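Local coordinates for DNA polymerase III subunit beta (Deinococcus radiodurans, PDB 4TRT) that forms a ring-shaped head-to-tail homodimer around DNA and probably tethers DNA polymerases and other proteins to it, making synthesis processive, at the interface of chains A and B. Residues are numbered along the deposited sequence; one frame, centred on the assembly and turned at random. Chains: chain A/B, DNA polymerase III subunit beta.

Contacts 1 and 3 lie side by side at one junction of the two-subunit ring, their C-alpha centres about 8 Å apart, and both use B:Phe105 of strand 103-108. Contact 1 sets helix 254-265 of chain A against helix 72-81 of chain B; contact 3 pairs strand 294-301 with strand 103-108. Contact 2 is at the other junction, its C-alpha centre about 48 Å from that of contact 1 and about 56 Å from that of contact 3, with the chains exchanged: chain B supplies helix 254-265 and strand 294-301. Each head-to-tail seam joins a helix contact to an intermolecular sheet, and the two close the ring around DNA.

Contact 1: the interface of chains A and B. Residues chain A 262-264, 266; chain B 77-78, 81, 105.
A:Arg263, still helical near the end of helix 254-265, and A:Val266, in the loop just beyond, meet B:Asn81, whose backbone (phi -78°, psi -11°) closes helix 72-81; B:Phe105 comes from the extended strand 103-108. This is the helix-to-helix part of the head-to-tail homodimer interface, helping to hold the ring closed. The arginine grips the backbone carbonyl of B:Asn81 side-on. Its NE donates to B:Asn81 O at 2.8 Å, almost straight at the hydrogen (163°), from above the carbonyl plane; NH2 reaches the same B:Asn81 O at 3.2 Å, more bent. The oxygen lies in the guanidinium plane, and because it belongs to a helix C-terminus, the helix dipole would favour the positive partner. A bend at chi3 turns the guanidinium toward that carbonyl. Nearer the backbone, the aliphatic stem crosses the B:Phe105 ring at about a right angle, A:Arg263 CG standing 3.8 Å from B:Phe105 CZ. The ring's rim also points at the arginine's main-chain carbonyl, with B:Phe105 CE2 3.3 Å from A:Arg263 O. A:Val266 wedges in by its two methyls, CG1 alongside the B:Asn81 amide and CG2 4.0 Å from B:Ile78 CG1. A water bridges the chains, 2.7 Å from A:Arg263 O and 2.9 Å from B:Asn81 ND2.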
# COMPACT_ATOMS: atom_id res chain seq x y z
N ASN A 262 16.87 5.51 12.70
CA ASN A 262 16.28 5.47 11.37
C ASN A 262 16.90 6.49 10.41
O ASN A 262 17.31 6.13 9.31
CB ASN A 262 14.77 5.70 11.43
CG ASN A 262 14.13 5.58 10.06
OD1 ASN A 262 14.09 4.50 9.49
ND2 ASN A 262 13.68 6.69 9.51
N ARG A 263 16.96 7.75 10.81
CA ARG A 263 17.42 8.78 9.89
C ARG A 263 18.91 8.66 9.56
O ARG A 263 19.30 8.82 8.39
CB ARG A 263 17.06 10.19 10.38
CG ARG A 263 17.81 10.70 11.60
CD ARG A 263 17.50 12.18 11.83
NE ARG A 263 16.09 12.39 12.11
CZ ARG A 263 15.54 12.40 13.34
NH1 ARG A 263 16.26 12.22 14.44
NH2 ARG A 263 14.24 12.59 13.45
N VAL A 264 19.73 8.33 10.55
CA VAL A 264 21.18 8.18 10.34
C VAL A 264 21.52 6.97 9.48
O VAL A 264 22.42 7.02 8.66
CB VAL A 264 21.92 8.14 11.70
CG1 VAL A 264 23.37 7.73 11.53
CG2 VAL A 264 21.84 9.51 12.35
N VAL A 266 20.21 5.83 6.93
CA VAL A 266 20.06 6.02 5.51
C VAL A 266 21.42 6.18 4.82
O VAL A 266 21.55 5.81 3.69
CB VAL A 266 19.10 7.18 5.12
CG1 VAL A 266 17.81 7.11 5.92
CG2 VAL A 266 19.78 8.53 5.27
N GLN B 77 14.72 12.14 0.86
CA GLN B 77 14.56 11.22 1.98
C GLN B 77 15.20 11.74 3.28
O GLN B 77 14.60 11.66 4.36
CB GLN B 77 15.14 9.87 1.60
CG GLN B 77 15.13 8.84 2.71
CD GLN B 77 15.71 7.52 2.25
OE1 GLN B 77 16.46 7.46 1.27
NE2 GLN B 77 15.38 6.45 2.96
N ILE B 78 16.40 12.29 3.17
CA ILE B 78 17.08 12.92 4.32
C ILE B 78 16.23 14.06 4.89
O ILE B 78 16.04 14.17 6.10
CB ILE B 78 18.49 13.41 3.91
CG1 ILE B 78 19.43 12.21 3.73
CG2 ILE B 78 19.07 14.43 4.88
CD1 ILE B 78 20.77 12.57 3.10
N ASN B 81 13.09 12.91 6.73
CA ASN B 81 13.40 12.28 8.02
C ASN B 81 13.85 13.23 9.11
O ASN B 81 13.96 12.83 10.26
CB ASN B 81 14.48 11.20 7.84
CG ASN B 81 13.98 9.97 7.11
OD1 ASN B 81 12.77 9.71 7.02
ND2 ASN B 81 14.92 9.17 6.61
N PHE B 105 23.76 16.08 8.53
CA PHE B 105 23.96 15.17 7.42
C PHE B 105 24.91 15.85 6.42
O PHE B 105 24.81 17.06 6.20
CB PHE B 105 22.60 14.83 6.75
CG PHE B 105 21.78 13.83 7.53
CD1 PHE B 105 21.19 14.19 8.73
CD2 PHE B 105 21.63 12.53 7.08
CE1 PHE B 105 20.48 13.26 9.48
CE2 PHE B 105 20.91 11.60 7.82
CZ PHE B 105 20.34 11.96 9.02
O HOH W 1 17.60 10.15 6.72

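Contact 2: the interface of chains A and B. Residues chain A 81-83, 102-105; chain B 263-264, 297-298.
A:Phe105 and A:Asn81 pack on adjacent flanks of the stem of B:Arg263, the apolar centre of a head-to-tail homodimer interface where helix and strand contacts close the ring. The ring tip, A:Phe105 CZ, is 3.9 Å from B:Arg263 CG, and the ring plane stands nearly upright (83°) to the guanidinium. A:Asn81 CB touches the arginine's first methylene, B:Arg263 CB. With CG set between its own backbone N and carbonyl carbon (chi1 71°), the arginine sends its head outward to the end of helix 72-81, where B:Arg263 NE donates a hydrogen bond to A:Asn81 O at 2.8 Å, the oxygen close to the guanidinium plane. At the far edge of the guanidinium B:Asp298 of the same chain steadies it: B:Arg263 NH1 forms a salt bridge with B:Asp298 OD2 at 2.7 Å, met nearly along the C-O axis of the carboxylate. Close to this pair, A:Ser103 OG makes a weak hydrogen bond to B:Asp298 OD1 at 3.3 Å. Farther out the strands zip up antiparallel, A:Asp104 N giving to B:Gln297 O at 2.9 Å and B:Gln297 N returning to A:Asp104 O at 3.0 Å. Waters line the rim; one, at the guanidinium edge, lies 2.6 Å from B:Arg263 NH2 and 3.0 Å from A:Asn81 O.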
# COMPACT_ATOMS: atom_id res chain seq x y z
N ASN A 81 -17.79 -8.21 -1.30
CA ASN A 81 -18.40 -7.25 -2.22
C ASN A 81 -19.92 -7.13 -2.09
O ASN A 81 -20.52 -6.25 -2.71
CB ASN A 81 -18.05 -7.63 -3.67
CG ASN A 81 -16.59 -7.42 -4.01
OD1 ASN A 81 -15.89 -6.66 -3.33
ND2 ASN A 81 -16.12 -8.07 -5.08
N LEU A 82 -20.55 -8.02 -1.33
CA LEU A 82 -21.99 -7.97 -1.18
C LEU A 82 -22.38 -6.68 -0.44
O LEU A 82 -21.67 -6.21 0.45
CB LEU A 82 -22.52 -9.18 -0.43
CG LEU A 82 -22.55 -10.52 -1.12
CD1 LEU A 82 -23.02 -11.54 -0.09
CD2 LEU A 82 -23.47 -10.54 -2.32
N GLY A 83 -23.50 -6.12 -0.86
CA GLY A 83 -24.00 -4.87 -0.29
C GLY A 83 -24.66 -5.02 1.06
O GLY A 83 -24.33 -4.29 2.01
N GLY A 102 -30.60 -7.57 -3.93
CA GLY A 102 -30.66 -7.75 -5.37
C GLY A 102 -29.52 -8.59 -5.93
O GLY A 102 -29.54 -8.91 -7.12
N SER A 103 -28.54 -8.95 -5.09
CA SER A 103 -27.37 -9.71 -5.52
C SER A 103 -27.64 -11.21 -5.43
O SER A 103 -28.10 -11.71 -4.41
CB SER A 103 -26.15 -9.41 -4.63
OG SER A 103 -25.67 -8.10 -4.85
N ASP A 104 -27.31 -11.93 -6.50
CA ASP A 104 -27.46 -13.40 -6.55
C ASP A 104 -26.24 -13.96 -7.25
O ASP A 104 -26.09 -13.75 -8.45
CB ASP A 104 -28.74 -13.76 -7.32
CG ASP A 104 -29.08 -15.24 -7.27
OD1 ASP A 104 -28.30 -16.06 -6.74
OD2 ASP A 104 -30.15 -15.60 -7.80
N PHE A 105 -25.36 -14.61 -6.50
CA PHE A 105 -24.11 -15.14 -7.02
C PHE A 105 -24.18 -16.67 -6.95
O PHE A 105 -24.72 -17.21 -6.01
CB PHE A 105 -22.92 -14.60 -6.19
CG PHE A 105 -22.55 -13.18 -6.53
CD1 PHE A 105 -23.36 -12.13 -6.14
CD2 PHE A 105 -21.42 -12.90 -7.26
CE1 PHE A 105 -23.05 -10.82 -6.49
CE2 PHE A 105 -21.08 -11.61 -7.58
CZ PHE A 105 -21.90 -10.57 -7.22
N ARG B 263 -18.95 -5.74 -8.47
CA ARG B 263 -19.19 -7.03 -7.85
C ARG B 263 -19.54 -8.13 -8.86
O ARG B 263 -19.03 -9.24 -8.74
CB ARG B 263 -20.22 -6.94 -6.71
CG ARG B 263 -21.66 -6.69 -7.10
CD ARG B 263 -22.58 -6.82 -5.88
NE ARG B 263 -22.27 -5.82 -4.87
CZ ARG B 263 -22.84 -4.62 -4.78
NH1 ARG B 263 -23.80 -4.24 -5.62
NH2 ARG B 263 -22.46 -3.78 -3.83
N VAL B 264 -20.37 -7.82 -9.85
CA VAL B 264 -20.79 -8.81 -10.85
C VAL B 264 -19.61 -9.23 -11.76
O VAL B 264 -19.48 -10.40 -12.11
CB VAL B 264 -22.00 -8.30 -11.68
CG1 VAL B 264 -22.22 -9.12 -12.95
CG2 VAL B 264 -23.26 -8.31 -10.82
N GLN B 297 -25.43 -12.03 -10.78
CA GLN B 297 -26.43 -11.08 -11.23
C GLN B 297 -26.75 -10.09 -10.10
O GLN B 297 -26.80 -10.48 -8.91
CB GLN B 297 -27.63 -11.92 -11.68
CG GLN B 297 -28.98 -11.25 -11.71
CD GLN B 297 -30.08 -12.26 -11.96
OE1 GLN B 297 -29.91 -13.20 -12.74
NE2 GLN B 297 -31.22 -12.09 -11.28
N ASP B 298 -26.93 -8.82 -10.47
CA ASP B 298 -27.40 -7.77 -9.56
C ASP B 298 -28.49 -6.93 -10.28
O ASP B 298 -28.41 -6.67 -11.48
CB ASP B 298 -26.23 -6.87 -9.15
CG ASP B 298 -26.37 -6.30 -7.74
OD1 ASP B 298 -27.46 -6.44 -7.11
OD2 ASP B 298 -25.40 -5.68 -7.27
O HOH W 2 -18.09 -9.85 -6.24
O HOH W 3 -20.82 -3.41 -1.79
O HOH W 4 -30.71 -9.87 -9.14

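Contact 3: the interface of chains A and B. Residues chain A 267, 293-296; chain B 104-107.
B:Lys106 N donates to A:Arg295 O at 2.7 Å and nearly straight (167°), and A:Arg295 N answers with a hydrogen bond to B:Lys106 O at 3.0 Å. This closed pair anchors an antiparallel bridge between strand 294-301 of chain A and strand 103-108 of chain B, with A:Gly294 facing B:Leu107 and A:Ala296 facing B:Phe105. On one side of the new sheet the two long side chains cross obliquely, the methylenes of B:Lys106 lying on A:Arg295, with CG over a face of its guanidinium, off toward the rim and 3.6 Å from A:Arg295 NE. Their charges do not meet. The lysine, bent at chi2 (-65°), carries its ammonium back along its own strand to B:Asp104, NZ reaching OD1 on the syn side at 3.0 Å, which probably offsets the lysine's charge and eases its repulsion with A:Arg295 NH2. On the other side apolar groups meet. A:Ala296 CB sits over the face of the B:Phe105 ring, 3.4 Å from B:Phe105 CE2, and A:Leu267 CD1 meets the ring at B:Phe105 CD2, 3.8 Å away, while A:Leu267 CD2 packs 4.1 Å from B:Leu107 CD2. Main-chain pairing thus carries the sheet of one subunit into the next, fastening the dimer into a closed ring.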
# COMPACT_ATOMS: atom_id res chain seq x y z
N LEU A 267 22.42 6.71 5.53
CA LEU A 267 23.76 6.91 4.94
C LEU A 267 24.78 5.79 5.23
O LEU A 267 25.93 5.87 4.78
CB LEU A 267 24.34 8.28 5.33
CG LEU A 267 23.67 9.45 4.60
CD1 LEU A 267 24.32 10.76 5.00
CD2 LEU A 267 23.68 9.31 3.07
N TYR A 293 27.72 7.84 -0.24
CA TYR A 293 26.96 9.05 -0.57
C TYR A 293 27.23 10.22 0.36
O TYR A 293 27.01 11.38 0.01
CB TYR A 293 25.46 8.76 -0.58
CG TYR A 293 25.07 7.78 -1.66
CD1 TYR A 293 24.88 8.21 -2.97
CD2 TYR A 293 24.92 6.43 -1.38
CE1 TYR A 293 24.53 7.32 -3.97
CE2 TYR A 293 24.57 5.53 -2.38
CZ TYR A 293 24.38 5.98 -3.67
OH TYR A 293 24.03 5.09 -4.66
N GLY A 294 27.72 9.91 1.55
CA GLY A 294 28.02 10.92 2.54
C GLY A 294 28.05 10.31 3.93
O GLY A 294 28.29 9.12 4.08
N ARG A 295 27.79 11.15 4.93
CA ARG A 295 27.89 10.75 6.35
C ARG A 295 26.85 11.51 7.16
O ARG A 295 26.48 12.64 6.79
CB ARG A 295 29.32 11.02 6.85
CG ARG A 295 29.60 12.45 7.27
CD ARG A 295 31.05 12.90 7.04
NE ARG A 295 31.38 14.08 7.86
CZ ARG A 295 32.20 15.06 7.48
NH1 ARG A 295 32.78 15.07 6.28
NH2 ARG A 295 32.43 16.07 8.32
N ALA A 296 26.37 10.89 8.23
CA ALA A 296 25.30 11.44 9.06
C ALA A 296 25.68 11.31 10.51
O ALA A 296 26.21 10.28 10.90
CB ALA A 296 24.00 10.67 8.84
N ASP B 104 22.89 16.29 11.72
CA ASP B 104 23.89 16.89 10.82
C ASP B 104 24.23 15.86 9.75
O ASP B 104 24.91 14.88 10.04
CB ASP B 104 25.14 17.29 11.61
CG ASP B 104 26.15 18.10 10.80
OD1 ASP B 104 25.97 18.32 9.58
OD2 ASP B 104 27.15 18.53 11.39
N PHE B 105 23.76 16.08 8.53
CA PHE B 105 23.96 15.17 7.42
C PHE B 105 24.91 15.85 6.42
O PHE B 105 24.81 17.06 6.20
CB PHE B 105 22.60 14.83 6.75
CG PHE B 105 21.78 13.83 7.53
CD1 PHE B 105 21.19 14.19 8.73
CD2 PHE B 105 21.63 12.53 7.08
CE1 PHE B 105 20.48 13.26 9.48
CE2 PHE B 105 20.91 11.60 7.82
CZ PHE B 105 20.34 11.96 9.02
N LYS B 106 25.84 15.08 5.84
CA LYS B 106 26.70 15.58 4.75
C LYS B 106 26.46 14.75 3.50
O LYS B 106 26.59 13.54 3.55
CB LYS B 106 28.19 15.45 5.10
CG LYS B 106 28.61 15.91 6.48
CD LYS B 106 28.41 17.39 6.71
CE LYS B 106 29.15 17.82 7.97
NZ LYS B 106 28.61 19.11 8.47
N LEU B 107 26.10 15.40 2.39
CA LEU B 107 25.96 14.72 1.09
C LEU B 107 27.04 15.18 0.13
O LEU B 107 27.29 16.38 0.01
CB LEU B 107 24.61 15.05 0.43
CG LEU B 107 23.35 14.39 0.96
CD1 LEU B 107 22.19 14.69 0.02
CD2 LEU B 107 23.55 12.89 1.14